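Local coordinates for cycloalternan-forming enzyme (Listeria monocytogenes serovar 1/2a, PDB 5F7U), which is a glycoside hydrolase family 31 protein, joining a TIM-barrel domain to several beta domains, including a family 6 carbohydrate-binding module with bound glucose, at residues Ser955-Tyr960 against Asn1022-Asn1027; Thr963-Gly968 against Gly1053-His1058; Tyr995-Glu1000 against Pro1018-Trp1023. The protein carries 1 engineered substitution. One frame throughout, in Å; residues are numbered along the deposited sequence.

Interaction 1 of 3, residues Ser955-Tyr960 against Asn1022-Asn1027; sequences SDHAGY and NWDTWN. With GLC (alpha-D-glucopyranose), chain D.
Two bonds grip OD1 of Asn1022: a firm one from the hydroxyl OG1 of Thr1025, 2.8 Å away and above the amide plane, and a weak one from the backbone N of Asp1024. They brace the type I beta turn Asn1022-Thr1025, one of the two loops of the family 6 carbohydrate-binding module that meet here at a glucose site. Opposite the turn, His957 has CG beside its own backbone N (chi1 -62°), and its ring is held at both nitrogens. ND1 donates to OD1 of Asp1024 at 2.9 Å; the acceptor lies in the imidazole plane, but the ring approaches from above the carboxylate. NE2 shares a hydrogen bond of 2.8 Å with O2 of the chain D glucose. These two in-plane partners fix the ring's rotation, and the nearby carboxylate would be expected to keep a proton on ND1. Over one face of the imidazole sits CB of Trp1023, 3.6 Å from the ring centroid and 19° off its normal, a CH-pi contact. The indole beyond it runs away from His957 and lays a face against the same glucose, with CZ2 of Trp1023 3.4 Å from O5 of the sugar. Histidine and tryptophan thus line the pocket together, one by an edge and one by a face. Further along, Trp1026 points its N-H at the loop: NE1 donates to O of Ala958 at 2.8 Å, nearly straight at 166°, while CZ2 of Trp1026 lies 3.8 Å from the buried, partnerless O of His957.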
# COMPACT_ATOMS: atom_id res chain seq x y z
N SER A 955 23.01 -0.24 37.48
CA SER A 955 22.03 0.75 37.90
C SER A 955 21.91 0.81 39.42
O SER A 955 20.87 1.20 39.95
CB SER A 955 20.68 0.48 37.24
OG SER A 955 20.22 -0.83 37.53
N ASP A 956 23.00 0.43 40.11
CA ASP A 956 23.01 0.28 41.57
C ASP A 956 23.48 1.52 42.36
O ASP A 956 23.77 1.43 43.57
CB ASP A 956 23.80 -0.97 41.96
CG ASP A 956 25.29 -0.89 41.60
OD1 ASP A 956 25.68 -0.11 40.69
OD2 ASP A 956 26.08 -1.62 42.23
N HIS A 957 23.56 2.65 41.67
CA HIS A 957 23.74 3.96 42.30
C HIS A 957 22.77 4.94 41.66
O HIS A 957 22.83 5.18 40.45
CB HIS A 957 25.19 4.44 42.17
CG HIS A 957 26.18 3.54 42.83
ND1 HIS A 957 26.33 3.50 44.21
CD2 HIS A 957 27.04 2.62 42.33
CE1 HIS A 957 27.25 2.60 44.51
NE2 HIS A 957 27.71 2.06 43.39
N ALA A 958 21.88 5.48 42.48
CA ALA A 958 20.82 6.41 42.06
C ALA A 958 21.35 7.69 41.40
O ALA A 958 22.47 8.13 41.67
CB ALA A 958 19.97 6.78 43.27
N GLY A 959 20.52 8.27 40.52
CA GLY A 959 20.76 9.61 39.99
C GLY A 959 21.20 9.69 38.55
O GLY A 959 21.34 10.78 38.02
N TYR A 960 21.43 8.54 37.92
CA TYR A 960 21.81 8.46 36.50
C TYR A 960 20.64 8.87 35.60
O TYR A 960 19.48 8.83 36.01
CB TYR A 960 22.24 7.03 36.13
CG TYR A 960 21.21 5.98 36.51
CD1 TYR A 960 20.08 5.73 35.69
CD2 TYR A 960 21.34 5.25 37.70
CE1 TYR A 960 19.13 4.79 36.06
CE2 TYR A 960 20.39 4.30 38.07
CZ TYR A 960 19.30 4.07 37.25
OH TYR A 960 18.36 3.13 37.61
N ASN A 1022 31.45 10.20 46.83
CA ASN A 1022 31.18 8.77 46.93
C ASN A 1022 30.58 8.29 45.61
O ASN A 1022 30.44 9.09 44.66
CB ASN A 1022 30.23 8.48 48.10
CG ASN A 1022 29.02 9.39 48.12
OD1 ASN A 1022 28.27 9.49 47.14
ND2 ASN A 1022 28.81 10.05 49.25
N TRP A 1023 30.22 7.00 45.54
CA TRP A 1023 29.63 6.43 44.33
C TRP A 1023 28.17 6.85 44.08
O TRP A 1023 27.62 6.57 43.01
CB TRP A 1023 29.75 4.90 44.29
CG TRP A 1023 31.15 4.42 44.22
CD1 TRP A 1023 31.86 3.83 45.23
CD2 TRP A 1023 32.02 4.49 43.09
NE1 TRP A 1023 33.13 3.53 44.79
CE2 TRP A 1023 33.26 3.93 43.49
CE3 TRP A 1023 31.88 4.99 41.78
CZ2 TRP A 1023 34.35 3.83 42.61
CZ3 TRP A 1023 32.97 4.90 40.91
CH2 TRP A 1023 34.19 4.32 41.33
N ASP A 1024 27.55 7.49 45.07
CA ASP A 1024 26.20 8.04 44.90
C ASP A 1024 26.22 9.52 44.51
O ASP A 1024 25.18 10.18 44.51
CB ASP A 1024 25.35 7.80 46.15
CG ASP A 1024 25.09 6.31 46.43
OD1 ASP A 1024 24.75 5.54 45.50
OD2 ASP A 1024 25.22 5.91 47.61
N THR A 1025 27.41 10.03 44.17
CA THR A 1025 27.58 11.43 43.75
C THR A 1025 28.11 11.48 42.32
O THR A 1025 29.17 10.92 42.02
CB THR A 1025 28.54 12.18 44.70
OG1 THR A 1025 28.07 12.04 46.05
CG2 THR A 1025 28.64 13.68 44.33
N TRP A 1026 27.35 12.17 41.45
CA TRP A 1026 27.72 12.36 40.04
C TRP A 1026 28.35 13.73 39.85
O TRP A 1026 28.01 14.68 40.56
CB TRP A 1026 26.49 12.21 39.13
CG TRP A 1026 25.80 10.88 39.26
CD1 TRP A 1026 24.73 10.59 40.06
CD2 TRP A 1026 26.14 9.65 38.59
NE1 TRP A 1026 24.38 9.26 39.94
CE2 TRP A 1026 25.23 8.67 39.04
CE3 TRP A 1026 27.12 9.30 37.65
CZ2 TRP A 1026 25.27 7.34 38.59
CZ3 TRP A 1026 27.18 7.98 37.19
CH2 TRP A 1026 26.26 7.01 37.67
N ASN A 1027 29.28 13.82 38.91
CA ASN A 1027 29.89 15.09 38.52
C ASN A 1027 29.94 15.15 37.01
O ASN A 1027 29.88 14.12 36.34
CB ASN A 1027 31.31 15.22 39.11
CG ASN A 1027 31.95 16.56 38.80
OD1 ASN A 1027 31.32 17.60 38.94
ND2 ASN A 1027 33.21 16.53 38.37
C1 GLC D . 32.33 0.26 43.65
C2 GLC D . 31.03 0.88 43.10
C3 GLC D . 30.82 0.54 41.62
C4 GLC D . 32.05 0.91 40.78
C5 GLC D . 33.26 0.19 41.38
C6 GLC D . 34.56 0.47 40.63
O1 GLC D . 32.20 -1.16 43.84
O2 GLC D . 29.90 0.43 43.85
O3 GLC D . 29.65 1.20 41.15
O4 GLC D . 31.84 0.52 39.41
O5 GLC D . 33.43 0.57 42.77
O6 GLC D . 35.58 -0.29 41.28

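Interaction 2 of 3, residues Thr963-Gly968 against Gly1053-His1058; sequences TGFVAG and GINFDH. With MG (magnesium ion), chain G; GLC (alpha-D-glucopyranose), chain D; GLC (alpha-D-glucopyranose), chain B; GLC (alpha-D-glucopyranose), chain C.
The Phe965 ring runs alongside the Asn1055 carboxamide, the two chains heading in one direction and their planes tilted by 29°, with CE1 of Phe965 3.5 Å from CG of Asn1055. Trp1026 adds an edge-to-face partner to the Phe965 ring, and both polar atoms of the amide, OD1 and ND2, are bonded. OD1 of Asn1055 takes the hydroxyl O4 of the chain D glucose at 2.7 Å and, in its carbonyl plane, the backbone N of Gly968. On the other branch ND2 of Asn1055 donates to O3 of that sugar at 2.8 Å. Chi1 of -67° sets CG beside the backbone N, and these three bonds, two on OD1 and one from ND2, leave the amide little freedom to flip.

Beneath these side chains, strands 965-968 and 1054-1058 run antiparallel in the beta sandwich of the carbohydrate-binding module. Val966 and Phe1056 form a hydrogen-bonded pair, N of Val966 reaching O of Phe1056 at 2.9 Å and the return bond being just as good; their beta carbons touch on the face away from the Asn1055 amide. At the glucose end, N of Ile1054 meets a lone pair of O of Gly968, while N of Gly1053 donates almost straight, at 175°, to O6 of the chain C glucose.

The opposite end holds the magnesium. O of Gly964 and OD1 of Asp1057 each bind it at 2.2 Å, and Glu942, Glu944 and Thr961 also belong to the site. OD2 of Asp1057 forms a salt bridge with Arg994, across from a classic bulge at Asp1057 and His1058. One oxygen faces the metal and the other the arginine, and the two positive partners would be expected to keep Asp1057 ionised.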
# COMPACT_ATOMS: atom_id res chain seq x y z
N THR A 963 18.70 4.37 31.53
CA THR A 963 18.42 3.17 32.33
C THR A 963 19.53 2.78 33.30
O THR A 963 19.36 1.85 34.10
CB THR A 963 18.09 1.96 31.43
OG1 THR A 963 19.22 1.66 30.60
CG2 THR A 963 16.84 2.22 30.58
N GLY A 964 20.67 3.47 33.22
CA GLY A 964 21.81 3.20 34.09
C GLY A 964 23.08 3.91 33.64
O GLY A 964 23.05 5.08 33.21
N PHE A 965 24.18 3.17 33.74
CA PHE A 965 25.54 3.66 33.48
C PHE A 965 26.46 2.49 33.15
O PHE A 965 26.14 1.34 33.45
CB PHE A 965 26.08 4.45 34.69
CG PHE A 965 25.95 3.72 36.01
CD1 PHE A 965 26.92 2.80 36.42
CD2 PHE A 965 24.87 3.98 36.87
CE1 PHE A 965 26.83 2.16 37.64
CE2 PHE A 965 24.76 3.32 38.09
CZ PHE A 965 25.74 2.41 38.48
N VAL A 966 27.61 2.80 32.56
CA VAL A 966 28.67 1.83 32.33
C VAL A 966 29.51 1.76 33.61
O VAL A 966 29.94 2.80 34.11
CB VAL A 966 29.51 2.24 31.09
CG1 VAL A 966 30.78 1.42 30.99
CG2 VAL A 966 28.67 2.06 29.84
N ALA A 967 29.72 0.56 34.14
CA ALA A 967 30.32 0.39 35.49
C ALA A 967 31.82 0.05 35.49
O ALA A 967 32.25 -0.89 34.79
CB ALA A 967 29.55 -0.65 36.28
N GLY A 968 32.60 0.78 36.29
CA GLY A 968 34.03 0.45 36.52
C GLY A 968 34.90 0.95 35.38
O GLY A 968 35.64 1.94 35.53
N GLY A 1053 38.76 3.45 38.60
CA GLY A 1053 37.41 3.10 38.17
C GLY A 1053 36.49 4.29 38.19
O GLY A 1053 36.63 5.18 39.04
N ILE A 1054 35.56 4.31 37.24
CA ILE A 1054 34.49 5.31 37.18
C ILE A 1054 33.18 4.60 36.85
O ILE A 1054 33.18 3.49 36.32
CB ILE A 1054 34.75 6.43 36.12
CG1 ILE A 1054 34.59 5.93 34.67
CG2 ILE A 1054 36.10 7.08 36.32
CD1 ILE A 1054 34.56 7.03 33.62
N ASN A 1055 32.07 5.24 37.19
CA ASN A 1055 30.78 4.89 36.59
C ASN A 1055 30.45 5.97 35.59
O ASN A 1055 30.55 7.16 35.91
CB ASN A 1055 29.70 4.72 37.65
CG ASN A 1055 29.96 3.52 38.54
OD1 ASN A 1055 30.58 2.54 38.11
ND2 ASN A 1055 29.49 3.59 39.79
N PHE A 1056 30.09 5.57 34.38
CA PHE A 1056 29.98 6.50 33.25
C PHE A 1056 28.51 6.59 32.82
O PHE A 1056 27.96 5.64 32.27
CB PHE A 1056 30.93 6.00 32.15
CG PHE A 1056 31.04 6.89 30.92
CD1 PHE A 1056 30.57 8.22 30.88
CD2 PHE A 1056 31.69 6.39 29.79
CE1 PHE A 1056 30.72 8.99 29.72
CE2 PHE A 1056 31.84 7.15 28.63
CZ PHE A 1056 31.37 8.46 28.60
N ASP A 1057 27.87 7.72 33.12
CA ASP A 1057 26.43 7.88 32.90
C ASP A 1057 26.05 8.19 31.45
O ASP A 1057 25.26 7.49 30.83
CB ASP A 1057 25.86 8.96 33.82
CG ASP A 1057 24.33 9.05 33.76
OD1 ASP A 1057 23.67 8.11 33.24
OD2 ASP A 1057 23.82 10.08 34.23
N HIS A 1058 26.61 9.28 30.93
CA HIS A 1058 26.21 9.82 29.62
C HIS A 1058 27.18 10.90 29.18
O HIS A 1058 28.00 11.35 29.97
CB HIS A 1058 24.77 10.40 29.66
CG HIS A 1058 24.61 11.68 30.44
ND1 HIS A 1058 23.54 11.90 31.29
CD2 HIS A 1058 25.32 12.84 30.44
CE1 HIS A 1058 23.61 13.12 31.79
NE2 HIS A 1058 24.68 13.71 31.30
MG MG G . 22.90 6.69 31.72
C1 GLC D . 32.33 0.26 43.65
C2 GLC D . 31.03 0.88 43.10
C3 GLC D . 30.82 0.54 41.62
C4 GLC D . 32.05 0.91 40.78
C5 GLC D . 33.26 0.19 41.38
C6 GLC D . 34.56 0.47 40.63
O1 GLC D . 32.20 -1.16 43.84
O2 GLC D . 29.90 0.43 43.85
O3 GLC D . 29.65 1.20 41.15
O4 GLC D . 31.84 0.52 39.41
O5 GLC D . 33.43 0.57 42.77
O6 GLC D . 35.58 -0.29 41.28
C1 GLC B . 20.97 -1.56 26.78
C2 GLC B . 20.51 -1.03 28.15
C3 GLC B . 19.05 -1.38 28.42
C4 GLC B . 18.13 -0.90 27.30
C5 GLC B . 18.67 -1.40 25.96
C6 GLC B . 17.89 -0.88 24.77
O2 GLC B . 21.36 -1.52 29.19
O3 GLC B . 18.62 -0.78 29.64
O4 GLC B . 16.79 -1.40 27.49
O5 GLC B . 20.06 -1.05 25.79
O6 GLC B . 18.50 -1.48 23.63
C1 GLC C . 36.85 -0.17 40.61
C2 GLC C . 37.81 -1.26 41.11
C3 GLC C . 38.22 -1.00 42.56
C4 GLC C . 38.78 0.42 42.75
C5 GLC C . 37.85 1.48 42.12
C6 GLC C . 38.48 2.87 42.05
O2 GLC C . 37.18 -2.54 40.95
O3 GLC C . 39.20 -1.97 42.98
O4 GLC C . 38.95 0.72 44.14
O5 GLC C . 37.48 1.10 40.78
O6 GLC C . 39.63 2.86 41.20

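Interaction 3 of 3, residues Tyr995-Glu1000 against Pro1018-Trp1023; sequences YSAGVE and PKTANW. With GLC (alpha-D-glucopyranose), chain D; GLC (alpha-D-glucopyranose), chain C.
The Trp1023 indole lies flat against the backbone at Gly998, on the face opposite the one that meets the chain D glucose. CA of Gly998 sits 3.7 Å from the centroid of the five-membered ring, 15° off its normal, a CH-pi contact, and N of Gly998 comes down near the six-membered part. With no side chain on Gly998, the ring can settle directly on the peptide. Val999 crosses the indole obliquely, its CG2 3.8 Å from CZ2 of Trp1023. The loop after strand 987-996 thus backs one wall of a glucose site in the carbohydrate-binding module.

Thr1020 turns toward that loop and clamps Ala997 from both ends. Its OG1, tucked between the backbone N and C (chi1 56°), accepts N of Ala997 at 2.9 Å, and N of Thr1020 donates to O of Ala997 at 2.8 Å. OG1 of Thr1020 in turn donates a hydrogen bond to O of Asn1022, tying Thr1020 to the backbone just before Trp1023.

Tyr995 reaches across tip first. Its OH donates to a lone pair of O of Pro1018 at 2.6 Å, the carbonyl O lying in the ring plane at its edge; Asn1027 also bonds to this hydroxyl. Lys1019 runs its methylenes past O of Val999, then bends at chi4 so that NZ meets O of Thr1020 at 3.2 Å.

OE1 of Glu1000 accepts O6 of the chain C glucose at 3.1 Å. Polar bonds therefore fix the two loops to each other, while the indole face meets the chain D glucose and the carboxylate of Glu1000 the chain C glucose.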
# COMPACT_ATOMS: atom_id res chain seq x y z
N TYR A 995 29.74 11.35 35.25
CA TYR A 995 30.40 10.15 35.77
C TYR A 995 30.39 10.20 37.29
O TYR A 995 30.15 11.25 37.90
CB TYR A 995 31.86 10.10 35.28
CG TYR A 995 32.70 11.15 35.98
CD1 TYR A 995 32.62 12.49 35.61
CD2 TYR A 995 33.51 10.80 37.07
CE1 TYR A 995 33.34 13.47 36.29
CE2 TYR A 995 34.23 11.77 37.75
CZ TYR A 995 34.14 13.09 37.35
OH TYR A 995 34.86 14.03 38.04
N SER A 996 30.73 9.07 37.90
CA SER A 996 31.06 9.06 39.32
C SER A 996 32.43 8.41 39.50
O SER A 996 32.81 7.51 38.74
CB SER A 996 29.97 8.31 40.09
OG SER A 996 30.19 8.39 41.48
N ALA A 997 33.19 8.90 40.48
CA ALA A 997 34.51 8.38 40.77
C ALA A 997 34.66 8.42 42.27
O ALA A 997 35.29 9.33 42.82
CB ALA A 997 35.59 9.21 40.07
N GLY A 998 34.05 7.44 42.93
CA GLY A 998 33.92 7.40 44.39
C GLY A 998 35.18 7.18 45.20
O GLY A 998 35.19 7.48 46.39
N VAL A 999 36.24 6.67 44.58
CA VAL A 999 37.47 6.32 45.33
C VAL A 999 38.58 7.37 45.15
O VAL A 999 39.20 7.78 46.13
CB VAL A 999 37.99 4.89 45.01
CG1 VAL A 999 39.31 4.59 45.71
CG2 VAL A 999 36.95 3.85 45.40
N GLU A 1000 38.81 7.80 43.90
CA GLU A 1000 39.99 8.61 43.55
C GLU A 1000 39.85 9.25 42.17
O GLU A 1000 39.03 8.79 41.35
CB GLU A 1000 41.24 7.72 43.58
CG GLU A 1000 41.13 6.50 42.67
CD GLU A 1000 42.31 5.55 42.74
OE1 GLU A 1000 42.10 4.36 42.41
OE2 GLU A 1000 43.42 5.97 43.10
N PRO A 1018 37.92 14.23 38.16
CA PRO A 1018 38.20 14.29 39.61
C PRO A 1018 37.31 13.38 40.46
O PRO A 1018 36.17 13.09 40.09
CB PRO A 1018 37.92 15.76 39.96
CG PRO A 1018 38.07 16.50 38.68
CD PRO A 1018 37.63 15.56 37.60
N LYS A 1019 37.86 12.96 41.60
CA LYS A 1019 37.12 12.16 42.59
C LYS A 1019 35.79 12.83 42.94
O LYS A 1019 35.73 14.06 43.08
CB LYS A 1019 37.97 12.01 43.86
CG LYS A 1019 37.41 11.07 44.92
CD LYS A 1019 38.17 11.23 46.25
CE LYS A 1019 37.58 10.36 47.37
NZ LYS A 1019 36.21 10.81 47.82
N THR A 1020 34.74 12.02 43.04
CA THR A 1020 33.46 12.46 43.61
C THR A 1020 33.41 12.01 45.08
O THR A 1020 34.13 11.08 45.46
CB THR A 1020 32.25 11.90 42.83
OG1 THR A 1020 32.32 10.47 42.78
CG2 THR A 1020 32.20 12.45 41.40
N ALA A 1021 32.58 12.67 45.88
CA ALA A 1021 32.42 12.36 47.32
C ALA A 1021 32.27 10.87 47.64
O ALA A 1021 32.89 10.34 48.58
CB ALA A 1021 31.25 13.14 47.91
N ASN A 1022 31.45 10.20 46.83
CA ASN A 1022 31.18 8.77 46.93
C ASN A 1022 30.58 8.29 45.61
O ASN A 1022 30.44 9.09 44.66
CB ASN A 1022 30.23 8.48 48.10
CG ASN A 1022 29.02 9.39 48.12
OD1 ASN A 1022 28.27 9.49 47.14
ND2 ASN A 1022 28.81 10.05 49.25
N TRP A 1023 30.22 7.00 45.54
CA TRP A 1023 29.63 6.43 44.33
C TRP A 1023 28.17 6.85 44.08
O TRP A 1023 27.62 6.57 43.01
CB TRP A 1023 29.75 4.90 44.29
CG TRP A 1023 31.15 4.42 44.22
CD1 TRP A 1023 31.86 3.83 45.23
CD2 TRP A 1023 32.02 4.49 43.09
NE1 TRP A 1023 33.13 3.53 44.79
CE2 TRP A 1023 33.26 3.93 43.49
CE3 TRP A 1023 31.88 4.99 41.78
CZ2 TRP A 1023 34.35 3.83 42.61
CZ3 TRP A 1023 32.97 4.90 40.91
CH2 TRP A 1023 34.19 4.32 41.33
C1 GLC D . 32.33 0.26 43.65
C2 GLC D . 31.03 0.88 43.10
C3 GLC D . 30.82 0.54 41.62
C4 GLC D . 32.05 0.91 40.78
C5 GLC D . 33.26 0.19 41.38
C6 GLC D . 34.56 0.47 40.63
O1 GLC D . 32.20 -1.16 43.84
O2 GLC D . 29.90 0.43 43.85
O3 GLC D . 29.65 1.20 41.15
O4 GLC D . 31.84 0.52 39.41
O5 GLC D . 33.43 0.57 42.77
O6 GLC D . 35.58 -0.29 41.28
C1 GLC C . 36.85 -0.17 40.61
C2 GLC C . 37.81 -1.26 41.11
C3 GLC C . 38.22 -1.00 42.56
C4 GLC C . 38.78 0.42 42.75
C5 GLC C . 37.85 1.48 42.12
C6 GLC C . 38.48 2.87 42.05
O2 GLC C . 37.18 -2.54 40.95
O3 GLC C . 39.20 -1.97 42.98
O4 GLC C . 38.95 0.72 44.14
O5 GLC C . 37.48 1.10 40.78
O6 GLC C . 39.63 2.86 41.20

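In the fold
From the N-terminal side of the carbohydrate-binding module, the loop 955-960 after strand 953-954 comes first, and interaction 1 closes a long excursion by bringing 1022-1027 back to it. Strand 965-968 follows and waits for strand 1054-1062, so interaction 2 crosses interaction 1 along the chain. Interaction 3 closes a short loop, from the end of strand 987-996 through the hairpin 1002-1017 to 1018-1023, wholly between the two strands of interaction 2. It shares Asn1022 and Trp1023 with interaction 1, while Asn1055 and Ser996 link strands 1054-1062 and 987-996. All three contacts converge on the chain D glucose.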